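Local coordinates for protein fusolin (Anomala cuprea entomopoxvirus, PDB 4YN1) that forms the crystalline spindles that enhance viral virulence and probably attacks chitin through a lytic polysaccharide monooxygenase-like domain, at residues 1-5 with 65-69; 127-132 with 201-205. All coordinates share one frame. Numbering follows the deposited sequence.

Contact 1. Residues 1-5 with 65-69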
# COMPACT_ATOMS: atom_id res chain seq x y z
N HIS A 1 -11.51 -10.58 -4.01
CA HIS A 1 -10.11 -10.54 -4.39
C HIS A 1 -9.83 -9.36 -5.28
O HIS A 1 -10.67 -8.99 -6.10
CB HIS A 1 -9.71 -11.83 -5.11
CG HIS A 1 -9.77 -13.00 -4.21
ND1 HIS A 1 -10.96 -13.42 -3.64
CD2 HIS A 1 -8.76 -13.77 -3.74
CE1 HIS A 1 -10.63 -14.44 -2.86
NE2 HIS A 1 -9.33 -14.71 -2.93
N GLY A 2 -8.67 -8.76 -5.11
CA GLY A 2 -8.27 -7.64 -5.94
C GLY A 2 -7.21 -6.79 -5.28
O GLY A 2 -6.68 -7.16 -4.22
N TYR A 3 -6.95 -5.65 -5.89
CA TYR A 3 -5.92 -4.74 -5.41
C TYR A 3 -6.12 -3.32 -5.95
O TYR A 3 -6.79 -3.10 -6.96
CB TYR A 3 -4.51 -5.26 -5.77
CG TYR A 3 -4.42 -5.79 -7.19
CD1 TYR A 3 -4.46 -4.92 -8.28
CD2 TYR A 3 -4.30 -7.15 -7.45
CE1 TYR A 3 -4.53 -5.40 -9.58
CE2 TYR A 3 -4.27 -7.63 -8.75
CZ TYR A 3 -4.45 -6.76 -9.82
OH TYR A 3 -4.42 -7.20 -11.12
N VAL A 4 -5.46 -2.37 -5.32
CA VAL A 4 -5.55 -0.99 -5.77
C VAL A 4 -4.65 -0.83 -6.98
O VAL A 4 -3.46 -1.11 -6.89
CB VAL A 4 -5.19 0.06 -4.67
CG1 VAL A 4 -5.60 1.46 -5.13
CG2 VAL A 4 -5.87 -0.26 -3.34
N THR A 5 -5.19 -0.30 -8.08
CA THR A 5 -4.36 -0.04 -9.27
C THR A 5 -3.98 1.42 -9.36
O THR A 5 -2.97 1.74 -9.98
CB THR A 5 -5.05 -0.54 -10.52
OG1 THR A 5 -6.42 -0.18 -10.49
CG2 THR A 5 -4.88 -2.00 -10.67
N GLN A 65 0.28 -13.72 -4.73
CA GLN A 65 -1.04 -13.47 -4.13
C GLN A 65 -1.32 -11.97 -3.90
O GLN A 65 -1.95 -11.63 -2.92
CB GLN A 65 -1.14 -14.20 -2.79
CG GLN A 65 -0.95 -15.71 -2.85
CD GLN A 65 -2.07 -16.35 -3.59
OE1 GLN A 65 -3.22 -16.35 -3.14
NE2 GLN A 65 -1.79 -16.79 -4.79
N ASP A 66 -0.92 -11.09 -4.83
CA ASP A 66 -1.15 -9.65 -4.70
C ASP A 66 -2.63 -9.27 -4.64
O ASP A 66 -2.94 -8.22 -4.13
CB ASP A 66 -0.45 -8.87 -5.81
CG ASP A 66 -0.95 -9.04 -7.23
OD1 ASP A 66 -1.75 -9.98 -7.47
OD2 ASP A 66 -0.40 -8.38 -8.12
N ASN A 67 -3.55 -10.17 -5.09
CA ASN A 67 -4.98 -9.97 -5.00
C ASN A 67 -5.62 -10.62 -3.76
O ASN A 67 -6.84 -10.52 -3.61
CB ASN A 67 -5.65 -10.47 -6.28
CG ASN A 67 -5.49 -11.96 -6.47
OD1 ASN A 67 -4.60 -12.58 -5.89
ND2 ASN A 67 -6.26 -12.55 -7.34
N GLU A 68 -4.83 -11.25 -2.89
CA GLU A 68 -5.32 -11.91 -1.68
C GLU A 68 -4.63 -11.45 -0.41
O GLU A 68 -4.27 -12.26 0.44
CB GLU A 68 -5.29 -13.45 -1.86
CG GLU A 68 -6.25 -14.14 -0.90
CD GLU A 68 -6.30 -15.63 -1.14
OE1 GLU A 68 -5.30 -16.32 -0.84
OE2 GLU A 68 -7.28 -16.09 -1.78
N TYR A 69 -4.49 -10.13 -0.25
CA TYR A 69 -3.99 -9.54 0.98
C TYR A 69 -5.23 -9.38 1.83
O TYR A 69 -5.84 -8.31 1.92
CB TYR A 69 -3.27 -8.23 0.70
CG TYR A 69 -1.82 -8.47 0.34
CD1 TYR A 69 -1.46 -9.41 -0.63
CD2 TYR A 69 -0.80 -7.83 1.03
CE1 TYR A 69 -0.13 -9.66 -0.93
CE2 TYR A 69 0.53 -8.08 0.74
CZ TYR A 69 0.87 -9.01 -0.23
OH TYR A 69 2.19 -9.23 -0.48
O HOH W 1 -4.99 -7.72 -2.15

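Contact 2. Residues 127-132 with 201-205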
# COMPACT_ATOMS: atom_id res chain seq x y z
N ASN A 127 -0.69 24.80 -3.63
CA ASN A 127 -0.10 24.25 -2.39
C ASN A 127 -0.87 24.52 -1.11
O ASN A 127 -0.53 23.93 -0.08
CB ASN A 127 1.32 24.74 -2.21
CG ASN A 127 2.21 24.36 -3.34
OD1 ASN A 127 1.96 23.39 -4.02
ND2 ASN A 127 3.26 25.14 -3.57
N PHE A 128 -1.87 25.41 -1.15
CA PHE A 128 -2.65 25.81 0.03
C PHE A 128 -3.92 25.02 0.27
O PHE A 128 -4.49 25.11 1.34
CB PHE A 128 -2.99 27.29 -0.06
CG PHE A 128 -1.76 28.14 0.05
CD1 PHE A 128 -1.03 28.47 -1.09
CD2 PHE A 128 -1.26 28.51 1.28
CE1 PHE A 128 0.20 29.13 -0.97
CE2 PHE A 128 -0.13 29.31 1.38
CZ PHE A 128 0.62 29.58 0.26
N VAL A 129 -4.34 24.24 -0.69
CA VAL A 129 -5.54 23.39 -0.56
C VAL A 129 -5.32 22.25 0.41
O VAL A 129 -4.24 21.68 0.41
CB VAL A 129 -5.97 22.92 -1.97
CG1 VAL A 129 -4.99 21.95 -2.54
CG2 VAL A 129 -7.35 22.27 -1.93
N ASN A 130 -6.28 21.99 1.30
CA ASN A 130 -6.09 20.96 2.32
C ASN A 130 -6.75 19.62 2.03
O ASN A 130 -6.53 18.67 2.80
CB ASN A 130 -6.45 21.49 3.71
CG ASN A 130 -5.25 21.91 4.50
OD1 ASN A 130 -4.07 21.85 4.06
ND2 ASN A 130 -5.51 22.32 5.71
N THR A 131 -7.58 19.54 1.00
CA THR A 131 -8.18 18.26 0.58
C THR A 131 -7.98 18.14 -0.89
O THR A 131 -8.38 19.04 -1.63
CB THR A 131 -9.67 18.18 0.94
OG1 THR A 131 -9.78 18.46 2.32
CG2 THR A 131 -10.27 16.81 0.67
N ILE A 132 -7.36 17.03 -1.32
CA ILE A 132 -7.07 16.77 -2.70
C ILE A 132 -7.91 15.56 -3.12
O ILE A 132 -7.63 14.47 -2.68
CB ILE A 132 -5.58 16.54 -2.95
CG1 ILE A 132 -4.77 17.83 -2.62
CG2 ILE A 132 -5.35 16.14 -4.41
CD1 ILE A 132 -4.25 17.88 -1.29
N PRO A 201 -11.22 11.92 -0.64
CA PRO A 201 -10.68 13.25 -0.25
C PRO A 201 -9.42 13.06 0.58
O PRO A 201 -9.49 12.77 1.77
CB PRO A 201 -11.82 13.88 0.57
CG PRO A 201 -12.59 12.73 1.10
CD PRO A 201 -12.34 11.51 0.23
N VAL A 202 -8.27 13.18 -0.06
CA VAL A 202 -7.01 12.93 0.62
C VAL A 202 -6.54 14.23 1.27
O VAL A 202 -6.41 15.23 0.56
CB VAL A 202 -5.95 12.37 -0.36
CG1 VAL A 202 -4.62 12.13 0.37
CG2 VAL A 202 -6.45 11.07 -0.99
N PRO A 203 -6.27 14.23 2.59
CA PRO A 203 -5.78 15.44 3.23
C PRO A 203 -4.37 15.78 2.74
O PRO A 203 -3.55 14.89 2.45
CB PRO A 203 -5.80 15.07 4.74
CG PRO A 203 -5.61 13.63 4.77
CD PRO A 203 -6.36 13.13 3.57
N TYR A 204 -4.11 17.05 2.61
CA TYR A 204 -2.80 17.51 2.21
C TYR A 204 -1.73 17.01 3.18
O TYR A 204 -1.93 16.98 4.38
CB TYR A 204 -2.76 19.04 2.16
CG TYR A 204 -1.38 19.62 1.95
CD1 TYR A 204 -0.52 19.83 3.02
CD2 TYR A 204 -0.96 20.02 0.69
CE1 TYR A 204 0.77 20.34 2.82
CE2 TYR A 204 0.31 20.54 0.48
CZ TYR A 204 1.14 20.76 1.56
OH TYR A 204 2.41 21.25 1.32
N ARG A 205 -0.56 16.73 2.62
CA ARG A 205 0.64 16.32 3.34
C ARG A 205 1.84 16.93 2.65
O ARG A 205 1.84 17.02 1.42
CB ARG A 205 0.78 14.79 3.27
CG ARG A 205 -0.31 14.00 4.00
CD ARG A 205 -0.10 14.06 5.48
NE ARG A 205 -1.13 13.36 6.22
CZ ARG A 205 -2.25 13.89 6.69
NH1 ARG A 205 -2.54 15.18 6.45
NH2 ARG A 205 -3.09 13.16 7.41

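Contact 1. Residues 1-5 with 65-69
Two hydrogen bonds hold the chain's first residues against the turn at 65-69. The imidazole of His1 donates from NE2 to Glu68 OE2 (2.7 Å) at the ring edge. Gly2 N donates to Asn67 O at 2.9 Å. The type I turn from Gln65 to Glu68, closed by Glu68 N to Gln65 O (2.9 Å), presents that carbonyl. Asn67 CA makes a CA-H...O contact with Gly2 O (3.4 Å), and a water donates to Gly2 O (2.7 Å) and Asp66 O (2.9 Å) while accepting from Tyr69 N (3.1 Å). At Gly2, phi near 159° would push a CB into the carbonyl of His1, so glycine suits. The Tyr3 ring packs its CD2 on Asn67 CB (3.8 Å) and brings CE2 within 3.7 Å of Asp66 OD1; Asp66 OD2 makes a salt bridge to Arg12 and a hydrogen bond with Asn15, and Asn67 ND2 hydrogen-bonds Thr141 OG1. In LPMOs the histidine brace holds copper with the N-terminal amine, the first histidine's ring and a second histidine; here His1 ND1 hydrogen-bonds His144 NE2 directly, consistent with such a site but with no metal between them. Strand 2-6 pairs with 131-140, while helix 10-17 and strand 223-234 flank it.

Contact 2. Residues 127-132 with 201-205
Backbone hydrogen bonds define this antiparallel pairing. Ile132 and Val202 form a hydrogen-bonded pair, with Ile132 N donating to Val202 O (2.8 Å) and Val202 N returning to Ile132 O (3.0 Å). Thr131 and Pro203 follow as the non-hydrogen-bonded pair, a position that suits proline because its missing N-H is not needed by the partner strand. Beyond it, Tyr204 N donates to Asn130 O (2.9 Å), continuing the ladder past the end of strand 194-203. Two CA-H...O contacts supplement these bonds: Pro203 CA to Asn130 O at 3.3 Å and Thr131 CA to Val202 O at 3.5 Å. Among the side chains, Thr131 CG2 meets Pro201 CB at 3.3 Å, a short contact. Ile132 CD1 lies 3.9 Å from Tyr204 CB, near the edge of the ring. Ile132 and Val202 share a sheet face and both touch Phe233 of strand 223-234, so branched apolar chains suit it, Val202 being the buried one. The Tyr204 ring extends along the loop, CE2 3.5 Å from Asn127 O, while its hydroxyl is hydrogen-bonded with Asn235 OD1; Asn127 OD1 accepts from Arg236 N. This is the end of an antiparallel strand pair, at the periphery of the beta sandwich expected of an LPMO.

In the fold
From the N terminus, strand 2-6 leads into a largely helical excursion containing helices 10-17, 32-47 and 52-64, and contact 1 closes that 59-residue loop by bringing the turn after helix 52-64 back to the start of the chain. Contact 2 opens only later and spans 68 residues, none helical and about half in strands, joining the beginning of strand 131-140 to the end of strand 194-203. The two closures therefore follow in series, neither nested nor crossed. They are related through one sheet without touching: strand 131-140 lies between 2-6 and 194-203, yet the contact centres are about 27 Å apart, on opposite sides of the chain's centre.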